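Local coordinates for protein lovastatin nonaketide synthase, polyketide synthase component (Aspergillus terreus, PDB 7CPX) that builds the nonaketide chain of dihydromonacolin L from malonyl-CoA as an iterative multidomain polyketide synthase, working with the partner protein lovC in lovastatin biosynthesis, at residues A[15-19]-A[104-109]; A[632-636]-A[671-675]; A[1134-1139]-A[1151-1155]; A[1272-1278]-A[2397-2403]. The protein carries 2 engineered substitutions. All coordinates share one frame. Residue numbers count along the deposited sequence, not the author numbering.

Interaction 1: A[15-19]-A[104-109]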
loop_
_atom_site.group_PDB
_atom_site.type_symbol
_atom_site.label_atom_id
_atom_site.label_comp_id
_atom_site.label_asym_id
_atom_site.label_seq_id
_atom_site.Cartn_x
_atom_site.Cartn_y
_atom_site.Cartn_z
ATOM N N GLY A 15 -26.011 -36.557 27.841
ATOM C CA GLY A 15 -24.581 -36.326 27.859
ATOM C C GLY A 15 -24.259 -34.981 27.257
ATOM O O GLY A 15 -25.076 -34.383 26.548
ATOM N N SER A 16 -23.048 -34.511 27.546
ATOM C CA SER A 16 -22.633 -33.202 27.075
ATOM C C SER A 16 -21.130 -33.182 26.851
ATOM O O SER A 16 -20.376 -33.920 27.489
ATOM C CB SER A 16 -23.032 -32.101 28.063
ATOM O OG SER A 16 -22.476 -32.339 29.344
ATOM N N GLY A 17 -20.717 -32.329 25.932
ATOM C CA GLY A 17 -19.306 -32.080 25.692
ATOM C C GLY A 17 -19.064 -30.592 25.609
ATOM O O GLY A 17 -19.751 -29.880 24.877
ATOM N N CYS A 18 -18.077 -30.125 26.367
ATOM C CA CYS A 18 -17.902 -28.698 26.589
ATOM C C CYS A 18 -16.465 -28.286 26.327
ATOM O O CYS A 18 -15.528 -28.952 26.775
ATOM C CB CYS A 18 -18.297 -28.324 28.021
ATOM S SG CYS A 18 -20.065 -28.452 28.353
ATOM N N ARG A 19 -16.304 -27.187 25.599
ATOM C CA ARG A 19 -15.051 -26.450 25.488
ATOM C C ARG A 19 -15.400 -25.042 25.942
ATOM O O ARG A 19 -15.848 -24.217 25.142
ATOM C CB ARG A 19 -14.495 -26.469 24.078
ATOM C CG ARG A 19 -14.133 -27.844 23.570
ATOM C CD ARG A 19 -12.957 -28.430 24.321
ATOM N NE ARG A 19 -12.532 -29.690 23.728
ATOM C CZ ARG A 19 -11.742 -29.788 22.668
ATOM N NH1 ARG A 19 -11.254 -28.715 22.067
ATOM N NH2 ARG A 19 -11.440 -30.991 22.194
ATOM N N GLU A 104 -15.437 -31.967 17.981
ATOM C CA GLU A 104 -14.826 -32.510 19.191
ATOM C C GLU A 104 -15.833 -32.584 20.333
ATOM O O GLU A 104 -15.927 -33.604 21.024
ATOM C CB GLU A 104 -13.616 -31.667 19.586
ATOM C CG GLU A 104 -12.466 -31.752 18.597
ATOM C CD GLU A 104 -11.297 -30.865 18.975
ATOM O OE1 GLU A 104 -11.485 -29.956 19.809
ATOM O OE2 GLU A 104 -10.191 -31.077 18.438
ATOM N N THR A 105 -16.611 -31.519 20.534
ATOM C CA THR A 105 -17.569 -31.487 21.632
ATOM C C THR A 105 -18.719 -32.453 21.406
ATOM O O THR A 105 -19.226 -33.036 22.366
ATOM C CB THR A 105 -18.114 -30.072 21.818
ATOM O OG1 THR A 105 -18.598 -29.574 20.565
ATOM C CG2 THR A 105 -17.033 -29.158 22.344
ATOM N N VAL A 106 -19.153 -32.631 20.160
ATOM C CA VAL A 106 -20.215 -33.588 19.884
ATOM C C VAL A 106 -19.728 -35.003 20.146
ATOM O O VAL A 106 -20.458 -35.827 20.704
ATOM C CB VAL A 106 -20.732 -33.418 18.446
ATOM C CG1 VAL A 106 -21.612 -34.593 18.065
ATOM C CG2 VAL A 106 -21.513 -32.128 18.325
ATOM N N TYR A 107 -18.492 -35.313 19.751
ATOM C CA TYR A 107 -17.955 -36.628 20.078
ATOM C C TYR A 107 -17.836 -36.804 21.585
ATOM O O TYR A 107 -18.122 -37.881 22.117
ATOM C CB TYR A 107 -16.601 -36.849 19.413
ATOM C CG TYR A 107 -16.066 -38.242 19.651
ATOM C CD1 TYR A 107 -16.494 -39.310 18.878
ATOM C CD2 TYR A 107 -15.152 -38.493 20.662
ATOM C CE1 TYR A 107 -16.019 -40.586 19.098
ATOM C CE2 TYR A 107 -14.671 -39.766 20.889
ATOM C CZ TYR A 107 -15.107 -40.810 20.105
ATOM O OH TYR A 107 -14.630 -42.082 20.327
ATOM N N GLU A 108 -17.413 -35.753 22.291
ATOM C CA GLU A 108 -17.323 -35.831 23.745
ATOM C C GLU A 108 -18.692 -36.071 24.368
ATOM O O GLU A 108 -18.824 -36.850 25.316
ATOM C CB GLU A 108 -16.702 -34.553 24.303
ATOM C CG GLU A 108 -15.226 -34.396 23.996
ATOM C CD GLU A 108 -14.683 -33.049 24.429
ATOM O OE1 GLU A 108 -15.442 -32.270 25.043
ATOM O OE2 GLU A 108 -13.498 -32.768 24.154
ATOM N N ALA A 109 -19.721 -35.397 23.854
ATOM C CA ALA A 109 -21.068 -35.569 24.385
ATOM C C ALA A 109 -21.595 -36.967 24.102
ATOM O O ALA A 109 -22.237 -37.580 24.961
ATOM C CB ALA A 109 -22.004 -34.518 23.790
#
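Strand segment 15-19 and helix segment 104-109 run roughly antiparallel, at 147° between their N-to-C directions, and their axes approach to 5.6 Å. So tight a fit depends on two glycines: a beta carbon on Gly15 would collide with Ala109 O, and one on Gly17, the glycine set deepest against the helix, with Thr105 O and Glu108 CB. Gly17 CA rests 3.5 Å from Thr105 O in a CA-H...O contact, and Gly17 N lies 3.3 Å from Ala109 CB. A second such contact joins Ala109 CA to Ser16 O at 3.6 Å, where the alpha carbons of Ser16 and Ala109 are 3.9 Å apart. Ser16 and Cys18 direct their CA-to-CB bonds away from the helix, and both side chains touch helix 369-386.

At the end of the strand, Arg19 reaches back to two glutamates one helical turn apart. Its NE donates a hydrogen bond to Glu108 OE2 at 3.3 Å, part of a salt bridge, and its NH1 forms a salt bridge with Glu104 OE1 at 2.6 Å, although that oxygen is less surely placed. Glu108 OE2 also accepts a hydrogen bond from Trp930. Arg19 CG lies 3.4 Å from Thr105 CG2, while Thr105 OG1 bonds back to Leu101 O. A central sheet strand backed by helix 97-113 in this way belongs to the layered alpha/beta architecture of the thiolase-like ketosynthase domain.

Interaction 2: A[632-636]-A[671-675]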
loop_
_atom_site.group_PDB
_atom_site.type_symbol
_atom_site.label_atom_id
_atom_site.label_comp_id
_atom_site.label_asym_id
_atom_site.label_seq_id
_atom_site.Cartn_x
_atom_site.Cartn_y
_atom_site.Cartn_z
ATOM N N CYS A 632 -13.389 -81.260 31.818
ATOM C CA CYS A 632 -14.738 -81.129 31.279
ATOM C C CYS A 632 -15.475 -79.962 31.926
ATOM O O CYS A 632 -16.123 -79.170 31.236
ATOM C CB CYS A 632 -15.516 -82.428 31.481
ATOM S SG CYS A 632 -17.170 -82.407 30.753
ATOM N N ALA A 633 -15.383 -79.840 33.253
ATOM C CA ALA A 633 -16.025 -78.733 33.949
ATOM C C ALA A 633 -15.400 -77.402 33.560
ATOM O O ALA A 633 -16.108 -76.401 33.402
ATOM C CB ALA A 633 -15.935 -78.942 35.460
ATOM N N VAL A 634 -14.075 -77.368 33.408
ATOM C CA VAL A 634 -13.409 -76.143 32.974
ATOM C C VAL A 634 -13.979 -75.683 31.641
ATOM O O VAL A 634 -14.372 -74.522 31.474
ATOM C CB VAL A 634 -11.889 -76.368 32.888
ATOM C CG1 VAL A 634 -11.233 -75.272 32.064
ATOM C CG2 VAL A 634 -11.280 -76.432 34.278
ATOM N N GLN A 635 -14.047 -76.600 30.675
ATOM C CA GLN A 635 -14.511 -76.231 29.344
ATOM C C GLN A 635 -15.997 -75.889 29.351
ATOM O O GLN A 635 -16.428 -74.980 28.635
ATOM C CB GLN A 635 -14.208 -77.362 28.363
ATOM C CG GLN A 635 -12.715 -77.605 28.194
ATOM C CD GLN A 635 -12.402 -78.812 27.336
ATOM O OE1 GLN A 635 -12.205 -78.693 26.128
ATOM N NE2 GLN A 635 -12.343 -79.984 27.959
ATOM N N ILE A 636 -16.791 -76.589 30.163
ATOM C CA ILE A 636 -18.217 -76.285 30.253
ATOM C C ILE A 636 -18.424 -74.882 30.809
ATOM O O ILE A 636 -19.217 -74.094 30.281
ATOM C CB ILE A 636 -18.937 -77.342 31.109
ATOM C CG1 ILE A 636 -19.010 -78.671 30.353
ATOM C CG2 ILE A 636 -20.332 -76.859 31.485
ATOM C CD1 ILE A 636 -19.382 -79.853 31.224
ATOM N N ALA A 671 -25.295 -79.545 29.439
ATOM C CA ALA A 671 -24.047 -79.448 30.190
ATOM C C ALA A 671 -24.025 -80.442 31.341
ATOM O O ALA A 671 -22.980 -81.031 31.648
ATOM C CB ALA A 671 -23.858 -78.025 30.714
ATOM N N SER A 672 -25.170 -80.631 32.000
ATOM C CA SER A 672 -25.257 -81.625 33.062
ATOM C C SER A 672 -24.858 -83.000 32.542
ATOM O O SER A 672 -24.074 -83.713 33.177
ATOM C CB SER A 672 -26.674 -81.655 33.632
ATOM O OG SER A 672 -26.800 -82.654 34.629
ATOM N N LEU A 673 -25.383 -83.380 31.375
ATOM C CA LEU A 673 -25.025 -84.668 30.792
ATOM C C LEU A 673 -23.538 -84.733 30.475
ATOM O O LEU A 673 -22.898 -85.768 30.684
ATOM C CB LEU A 673 -25.849 -84.922 29.530
ATOM C CG LEU A 673 -27.343 -85.183 29.729
ATOM C CD1 LEU A 673 -28.039 -85.327 28.385
ATOM C CD2 LEU A 673 -27.571 -86.422 30.584
ATOM N N ALA A 674 -22.969 -83.638 29.968
ATOM C CA ALA A 674 -21.550 -83.637 29.624
ATOM C C ALA A 674 -20.686 -83.867 30.859
ATOM O O ALA A 674 -19.798 -84.729 30.860
ATOM C CB ALA A 674 -21.178 -82.320 28.944
ATOM N N ILE A 675 -20.934 -83.106 31.926
ATOM C CA ILE A 675 -20.120 -83.253 33.130
ATOM C C ILE A 675 -20.352 -84.618 33.766
ATOM O O ILE A 675 -19.423 -85.240 34.296
ATOM C CB ILE A 675 -20.411 -82.107 34.118
ATOM C CG1 ILE A 675 -19.483 -82.194 35.332
ATOM C CG2 ILE A 675 -21.863 -82.143 34.573
ATOM C CD1 ILE A 675 -18.006 -82.139 34.992
#
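Ile636 lies over the first turn of the facing helix, with its CG2 3.8 Å from Ala671 CB and its CD1 3.8 Å from both Ala674 CB and Ile675 CB. The CD1 methyl of Ile636 also comes to 3.7 Å from Ile675 N, so it reaches the backbone where Ala674 joins Ile675. One turn earlier, Cys632 takes over: its SG is 3.5 Å from Ala674 O and 3.9 Å from Ile675 CA. Ile675 answers from the other helix. Its CA-to-CB bond points sideways, but the end of the Ile675 side chain swings inward and sets CD1 3.8 Å from Ala633 CB and 4.3 Å from Cys632 CB.

The helices run almost antiparallel, at 158°, with the segment axes 10.0 Å apart at closest approach. Cys632 therefore pairs with Ile675, CA to CA 6.1 Å. Ile636 pairs with Ala671, CA to CA 6.6 Å. Both segments belong to the malonyl-CoA:ACP transacylase domain. Helix 657-665 touches Cys632 and Ala671 through Ile660 and Phe664, while Leu591 of helix 582-596 packs on Ala633 and Ile675, so the pair is one part of a larger helical cluster.

Across the interface apolar side chains meet each other and the facing backbone, without hydrogen bonds or salt bridges. This is consistent with association through close fit and burial of apolar surface.

Interaction 3: A[1134-1139]-A[1151-1155]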
loop_
_atom_site.group_PDB
_atom_site.type_symbol
_atom_site.label_atom_id
_atom_site.label_comp_id
_atom_site.label_asym_id
_atom_site.label_seq_id
_atom_site.Cartn_x
_atom_site.Cartn_y
_atom_site.Cartn_z
ATOM N N ASP A 1134 -6.576 23.976 21.165
ATOM C CA ASP A 1134 -5.162 23.621 21.121
ATOM C C ASP A 1134 -4.404 24.424 20.073
ATOM O O ASP A 1134 -3.190 24.616 20.200
ATOM C CB ASP A 1134 -5.006 22.125 20.849
ATOM C CG ASP A 1134 -5.594 21.269 21.951
ATOM O OD1 ASP A 1134 -6.119 21.837 22.931
ATOM O OD2 ASP A 1134 -5.530 20.027 21.838
ATOM N N PHE A 1135 -5.087 24.897 19.037
ATOM C CA PHE A 1135 -4.438 25.653 17.977
ATOM C C PHE A 1135 -4.347 27.141 18.284
ATOM O O PHE A 1135 -3.762 27.889 17.493
ATOM C CB PHE A 1135 -5.168 25.423 16.652
ATOM C CG PHE A 1135 -5.015 24.027 16.124
ATOM C CD1 PHE A 1135 -5.777 22.992 16.635
ATOM C CD2 PHE A 1135 -4.096 23.745 15.132
ATOM C CE1 PHE A 1135 -5.634 21.704 16.159
ATOM C CE2 PHE A 1135 -3.946 22.460 14.650
ATOM C CZ PHE A 1135 -4.713 21.437 15.166
ATOM N N ARG A 1136 -4.907 27.584 19.408
ATOM C CA ARG A 1136 -4.644 28.908 19.955
ATOM C C ARG A 1136 -3.572 28.867 21.037
ATOM O O ARG A 1136 -3.500 29.776 21.869
ATOM C CB ARG A 1136 -5.927 29.520 20.514
ATOM C CG ARG A 1136 -6.983 29.837 19.471
ATOM C CD ARG A 1136 -8.227 30.413 20.125
ATOM N NE ARG A 1136 -7.949 31.674 20.805
ATOM C CZ ARG A 1136 -8.274 32.874 20.342
ATOM N NH1 ARG A 1136 -8.925 33.028 19.201
ATOM N NH2 ARG A 1136 -7.943 33.952 21.047
ATOM N N ARG A 1137 -2.739 27.830 21.035
ATOM C CA ARG A 1137 -1.743 27.599 22.074
ATOM C C ARG A 1137 -0.523 28.504 21.950
ATOM O O ARG A 1137 0.480 28.259 22.629
ATOM C CB ARG A 1137 -1.304 26.134 22.046
ATOM C CG ARG A 1137 -2.231 25.187 22.789
ATOM C CD ARG A 1137 -1.998 25.241 24.285
ATOM N NE ARG A 1137 -2.700 24.174 24.986
ATOM C CZ ARG A 1137 -2.450 23.813 26.237
ATOM N NH1 ARG A 1137 -1.511 24.407 26.954
ATOM N NH2 ARG A 1137 -3.159 22.827 26.781
ATOM N N LEU A 1138 -0.581 29.536 21.112
ATOM C CA LEU A 1138 0.523 30.480 21.001
ATOM C C LEU A 1138 0.572 31.349 22.250
ATOM O O LEU A 1138 -0.147 32.348 22.346
ATOM C CB LEU A 1138 0.367 31.337 19.747
ATOM C CG LEU A 1138 1.492 32.317 19.423
ATOM C CD1 LEU A 1138 2.804 31.585 19.242
ATOM C CD2 LEU A 1138 1.152 33.103 18.173
ATOM N N HIS A 1139 1.418 30.974 23.212
ATOM C CA HIS A 1139 1.424 31.659 24.500
ATOM C C HIS A 1139 1.674 33.151 24.331
ATOM O O HIS A 1139 0.919 33.982 24.848
ATOM C CB HIS A 1139 2.480 31.040 25.414
ATOM C CG HIS A 1139 2.755 31.845 26.645
ATOM N ND1 HIS A 1139 1.777 32.157 27.564
ATOM C CD2 HIS A 1139 3.897 32.410 27.105
ATOM C CE1 HIS A 1139 2.305 32.874 28.540
ATOM N NE2 HIS A 1139 3.590 33.042 28.285
ATOM N N THR A 1151 6.983 32.572 22.378
ATOM C CA THR A 1151 6.874 31.263 23.001
ATOM C C THR A 1151 5.519 30.662 22.669
ATOM O O THR A 1151 4.490 31.332 22.803
ATOM C CB THR A 1151 7.047 31.357 24.520
ATOM O OG1 THR A 1151 8.181 32.179 24.823
ATOM C CG2 THR A 1151 7.254 29.983 25.118
ATOM N N LEU A 1152 5.525 29.406 22.234
ATOM C CA LEU A 1152 4.313 28.654 21.959
ATOM C C LEU A 1152 4.318 27.390 22.802
ATOM O O LEU A 1152 5.379 26.818 23.071
ATOM C CB LEU A 1152 4.200 28.302 20.470
ATOM C CG LEU A 1152 5.319 27.447 19.870
ATOM C CD1 LEU A 1152 5.016 25.964 20.003
ATOM C CD2 LEU A 1152 5.535 27.808 18.414
ATOM N N ASP A 1153 3.134 26.959 23.224
ATOM C CA ASP A 1153 3.021 25.797 24.097
ATOM C C ASP A 1153 3.312 24.533 23.300
ATOM O O ASP A 1153 2.571 24.187 22.374
ATOM C CB ASP A 1153 1.632 25.740 24.722
ATOM C CG ASP A 1153 1.345 26.929 25.616
ATOM O OD1 ASP A 1153 2.264 27.745 25.833
ATOM O OD2 ASP A 1153 0.201 27.046 26.103
ATOM N N PHE A 1154 4.393 23.842 23.658
ATOM C CA PHE A 1154 4.723 22.550 23.061
ATOM C C PHE A 1154 3.856 21.463 23.698
ATOM O O PHE A 1154 4.334 20.527 24.340
ATOM C CB PHE A 1154 6.206 22.254 23.230
ATOM C CG PHE A 1154 6.726 21.201 22.295
ATOM C CD1 PHE A 1154 7.175 21.543 21.033
ATOM C CD2 PHE A 1154 6.771 19.874 22.680
ATOM C CE1 PHE A 1154 7.656 20.582 20.171
ATOM C CE2 PHE A 1154 7.251 18.906 21.821
ATOM C CZ PHE A 1154 7.696 19.260 20.563
ATOM N N ILE A 1155 2.550 21.618 23.512
ATOM C CA ILE A 1155 1.593 20.731 24.180
ATOM C C ILE A 1155 1.878 19.290 23.772
ATOM O O ILE A 1155 2.010 19.002 22.567
ATOM C CB ILE A 1155 0.150 21.134 23.830
ATOM C CG1 ILE A 1155 -0.846 20.150 24.449
ATOM C CG2 ILE A 1155 -0.031 21.224 22.318
ATOM C CD1 ILE A 1155 -2.290 20.591 24.340
#
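Thr1151, on strand 1147-1152, places its O 3.1 Å from His1139 N, and its CB faces the edge of the His1139 ring, 4.2 Å from CD2. Leu1152 follows with an apolar contact, CB to Leu1138 CD1 at 3.8 Å; both leucines also pack on Val1175 of helix 1170-1184. This is the C-terminal hotdog fold of the dehydratase domain, as predicted, in which an antiparallel sheet wraps a long helix, and segment 1134-1139 is the loop entering strand 1140-1144 beside strand 1147-1152. Asp1153 then makes two polar links: its N donates to Arg1137 O at 3.0 Å, nearly straight at 170°, and its OD2 accepts from Arg1137 NH1 at 3.3 Å in a salt bridge. Phe1154 centres an inverse gamma turn and points away. Beyond it, Ile1155 lays CG1 over one face of the Arg1137 guanidinium and brings CD1 within 4.1 Å of Asp1134 CG. The Asp1134 side chain, hydrogen-bonded through OD2 to His1169, lies about 8 Å from that of His985, the predicted proton acceptor.

Interaction 4: A[1272-1278]-A[2397-2403]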
loop_
_atom_site.group_PDB
_atom_site.type_symbol
_atom_site.label_atom_id
_atom_site.label_comp_id
_atom_site.label_asym_id
_atom_site.label_seq_id
_atom_site.Cartn_x
_atom_site.Cartn_y
_atom_site.Cartn_z
ATOM N N MET A 1272 -5.985 51.236 -0.427
ATOM C CA MET A 1272 -5.579 52.342 0.434
ATOM C C MET A 1272 -5.141 53.547 -0.388
ATOM O O MET A 1272 -5.515 54.686 -0.085
ATOM C CB MET A 1272 -4.462 51.891 1.375
ATOM C CG MET A 1272 -3.139 51.579 0.691
ATOM S SD MET A 1272 -1.862 51.091 1.864
ATOM C CE MET A 1272 -0.387 51.500 0.937
ATOM N N PHE A 1273 -4.363 53.316 -1.443
ATOM C CA PHE A 1273 -3.839 54.422 -2.234
ATOM C C PHE A 1273 -4.974 55.229 -2.847
ATOM O O PHE A 1273 -5.987 54.680 -3.288
ATOM C CB PHE A 1273 -2.921 53.901 -3.340
ATOM C CG PHE A 1273 -1.562 53.474 -2.863
ATOM C CD1 PHE A 1273 -0.796 54.301 -2.063
ATOM C CD2 PHE A 1273 -1.048 52.244 -3.226
ATOM C CE1 PHE A 1273 0.453 53.908 -1.634
ATOM C CE2 PHE A 1273 0.199 51.845 -2.797
ATOM C CZ PHE A 1273 0.951 52.678 -2.000
ATOM N N ALA A 1274 -4.794 56.547 -2.875
ATOM C CA ALA A 1274 -5.762 57.446 -3.480
ATOM C C ALA A 1274 -5.046 58.714 -3.919
ATOM O O ALA A 1274 -3.975 59.047 -3.407
ATOM C CB ALA A 1274 -6.899 57.784 -2.511
ATOM N N ARG A 1275 -5.649 59.417 -4.872
ATOM C CA ARG A 1275 -5.102 60.654 -5.403
ATOM C C ARG A 1275 -6.155 61.751 -5.355
ATOM O O ARG A 1275 -7.360 61.486 -5.433
ATOM C CB ARG A 1275 -4.608 60.481 -6.846
ATOM C CG ARG A 1275 -5.661 59.971 -7.813
ATOM C CD ARG A 1275 -5.201 60.086 -9.260
ATOM N NE ARG A 1275 -3.838 59.599 -9.450
ATOM C CZ ARG A 1275 -2.767 60.367 -9.612
ATOM N NH1 ARG A 1275 -2.854 61.688 -9.632
ATOM N NH2 ARG A 1275 -1.577 59.794 -9.763
ATOM N N TRP A 1276 -5.677 62.989 -5.225
ATOM C CA TRP A 1276 -6.533 64.172 -5.248
ATOM C C TRP A 1276 -6.873 64.493 -6.698
ATOM O O TRP A 1276 -6.297 65.384 -7.327
ATOM C CB TRP A 1276 -5.847 65.357 -4.579
ATOM C CG TRP A 1276 -5.785 65.280 -3.094
ATOM C CD1 TRP A 1276 -6.086 64.208 -2.319
ATOM C CD2 TRP A 1276 -5.399 66.329 -2.199
ATOM N NE1 TRP A 1276 -5.913 64.516 -0.994
ATOM C CE2 TRP A 1276 -5.489 65.814 -0.892
ATOM C CE3 TRP A 1276 -4.984 67.652 -2.374
ATOM C CZ2 TRP A 1276 -5.182 66.574 0.234
ATOM C CZ3 TRP A 1276 -4.678 68.405 -1.256
ATOM C CH2 TRP A 1276 -4.779 67.865 0.031
ATOM N N SER A 1277 -7.825 63.744 -7.246
ATOM C CA SER A 1277 -8.356 64.112 -8.546
ATOM C C SER A 1277 -8.903 65.525 -8.431
ATOM O O SER A 1277 -9.878 65.762 -7.713
ATOM C CB SER A 1277 -9.444 63.135 -8.992
ATOM O OG SER A 1277 -9.918 63.455 -10.288
ATOM N N TRP A 1278 -8.256 66.476 -9.096
ATOM C CA TRP A 1278 -8.637 67.884 -9.033
ATOM C C TRP A 1278 -9.490 68.178 -10.261
ATOM O O TRP A 1278 -8.993 68.222 -11.386
ATOM C CB TRP A 1278 -7.405 68.778 -8.977
ATOM C CG TRP A 1278 -6.753 68.863 -7.632
ATOM C CD1 TRP A 1278 -5.656 68.175 -7.210
ATOM C CD2 TRP A 1278 -7.142 69.703 -6.540
ATOM N NE1 TRP A 1278 -5.342 68.525 -5.921
ATOM C CE2 TRP A 1278 -6.239 69.464 -5.486
ATOM C CE3 TRP A 1278 -8.169 70.629 -6.350
ATOM C CZ2 TRP A 1278 -6.334 70.117 -4.260
ATOM C CZ3 TRP A 1278 -8.260 71.277 -5.136
ATOM C CH2 TRP A 1278 -7.350 71.018 -4.106
ATOM N N ALA A 2397 -1.452 66.607 -7.521
ATOM C CA ALA A 2397 -2.156 65.500 -6.884
ATOM C C ALA A 2397 -1.245 64.289 -6.735
ATOM O O ALA A 2397 -1.312 63.572 -5.730
ATOM C CB ALA A 2397 -3.401 65.134 -7.688
ATOM N N ASP A 2398 -0.385 64.047 -7.726
ATOM C CA ASP A 2398 0.524 62.911 -7.668
ATOM C C ASP A 2398 1.497 63.014 -6.502
ATOM O O ASP A 2398 1.903 61.983 -5.955
ATOM C CB ASP A 2398 1.300 62.793 -8.980
ATOM C CG ASP A 2398 2.045 64.065 -9.332
ATOM O OD1 ASP A 2398 1.939 65.047 -8.569
ATOM O OD2 ASP A 2398 2.735 64.082 -10.372
ATOM N N LEU A 2399 1.883 64.231 -6.113
ATOM C CA LEU A 2399 2.816 64.384 -5.004
ATOM C C LEU A 2399 2.229 63.842 -3.710
ATOM O O LEU A 2399 2.900 63.107 -2.977
ATOM C CB LEU A 2399 3.193 65.854 -4.834
ATOM C CG LEU A 2399 3.706 66.577 -6.078
ATOM C CD1 LEU A 2399 4.191 67.964 -5.703
ATOM C CD2 LEU A 2399 4.810 65.783 -6.750
ATOM N N GLU A 2400 0.978 64.186 -3.416
ATOM C CA GLU A 2400 0.325 63.760 -2.181
ATOM C C GLU A 2400 -0.311 62.401 -2.426
ATOM O O GLU A 2400 -1.332 62.291 -3.108
ATOM C CB GLU A 2400 -0.712 64.781 -1.731
ATOM C CG GLU A 2400 -0.173 66.188 -1.568
ATOM C CD GLU A 2400 -1.135 67.094 -0.822
ATOM O OE1 GLU A 2400 -2.130 66.579 -0.270
ATOM O OE2 GLU A 2400 -0.897 68.318 -0.787
ATOM N N LEU A 2401 0.293 61.358 -1.866
ATOM C CA LEU A 2401 -0.256 60.010 -1.951
ATOM C C LEU A 2401 -1.240 59.835 -0.806
ATOM O O LEU A 2401 -0.849 59.570 0.334
ATOM C CB LEU A 2401 0.854 58.968 -1.899
ATOM C CG LEU A 2401 1.714 58.846 -3.158
ATOM C CD1 LEU A 2401 2.539 60.101 -3.386
ATOM C CD2 LEU A 2401 2.614 57.633 -3.067
ATOM N N THR A 2402 -2.522 60.022 -1.102
ATOM C CA THR A 2402 -3.558 59.809 -0.102
ATOM C C THR A 2402 -3.687 58.320 0.187
ATOM O O THR A 2402 -3.761 57.503 -0.736
ATOM C CB THR A 2402 -4.888 60.378 -0.587
ATOM O OG1 THR A 2402 -4.731 61.771 -0.884
ATOM C CG2 THR A 2402 -5.965 60.211 0.471
ATOM N N THR A 2403 -3.716 57.969 1.468
ATOM C CA THR A 2403 -3.697 56.571 1.864
ATOM C C THR A 2403 -4.437 56.408 3.182
ATOM O O THR A 2403 -4.595 57.359 3.951
ATOM C CB THR A 2403 -2.259 56.054 1.987
ATOM O OG1 THR A 2403 -1.524 56.397 0.805
ATOM C CG2 THR A 2403 -2.243 54.553 2.162
#
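Backbone pairing is confined to one antiparallel bridge, the hydrogen-bonded pair Ala1274 and Thr2402. Ala1274 N donates to Thr2402 O at 2.6 Å and Thr2402 N to Ala1274 O at 2.9 Å, both weak because the angles are strongly bent. The N-to-C directions of 1275-1278 and 2400-2402 make 109°, far from antiparallel, so the pairing does not continue. CA-H...O contacts extend the join on one side, from Thr2403 CA to Met1272 O at 3.3 Å and from Phe1273 CA to Thr2402 O at 3.4 Å.

Apolar contacts gather round Ala2397, whose CB sits 4.0 Å from Trp1276 CB and 3.8 Å from Trp1278 CD1 at the edge of that indole. A close side-chain contact at the other end puts Met1272 CG 3.4 Å from Thr2403 CG2.

Among polar groups, Glu2400 OE1 lies over a face of the Trp1276 ring, 3.0 Å from CH2, and Arg2423 makes a cation-pi contact with the same tryptophan. Arg1275 forms its salt bridge with Asp1813.

The contact brings the chain at edge strand 1275-1280 against the last strand of the ketoreductase's parallel Rossmann-type sheet. With such weak hydrogen bonds, much of this contact is probably due to the buried side chains.

The four contacts follow in order along the chain, in separate parts of the synthase; the widest separation, about 146 Å between centres, is between interactions 2 and 4. Interactions 1, 2 and 4 are buried, whereas interaction 3 is only partly so and includes an exposed histidine. Interactions 1 to 3 each hold elements of a single domain: strand on helix, helix on helix, and a loop on a strand end and the turn after it. Interaction 4 instead ties two sheets over more than a thousand residues. Chemistry does not simply follow depth: interaction 1 buries a salt-bridge network, interaction 2 has apolar side chains and no hydrogen bonds or salt bridges, interaction 3 combines backbone and charged links, and interaction 4 mixes weak strand pairing with aromatic contacts.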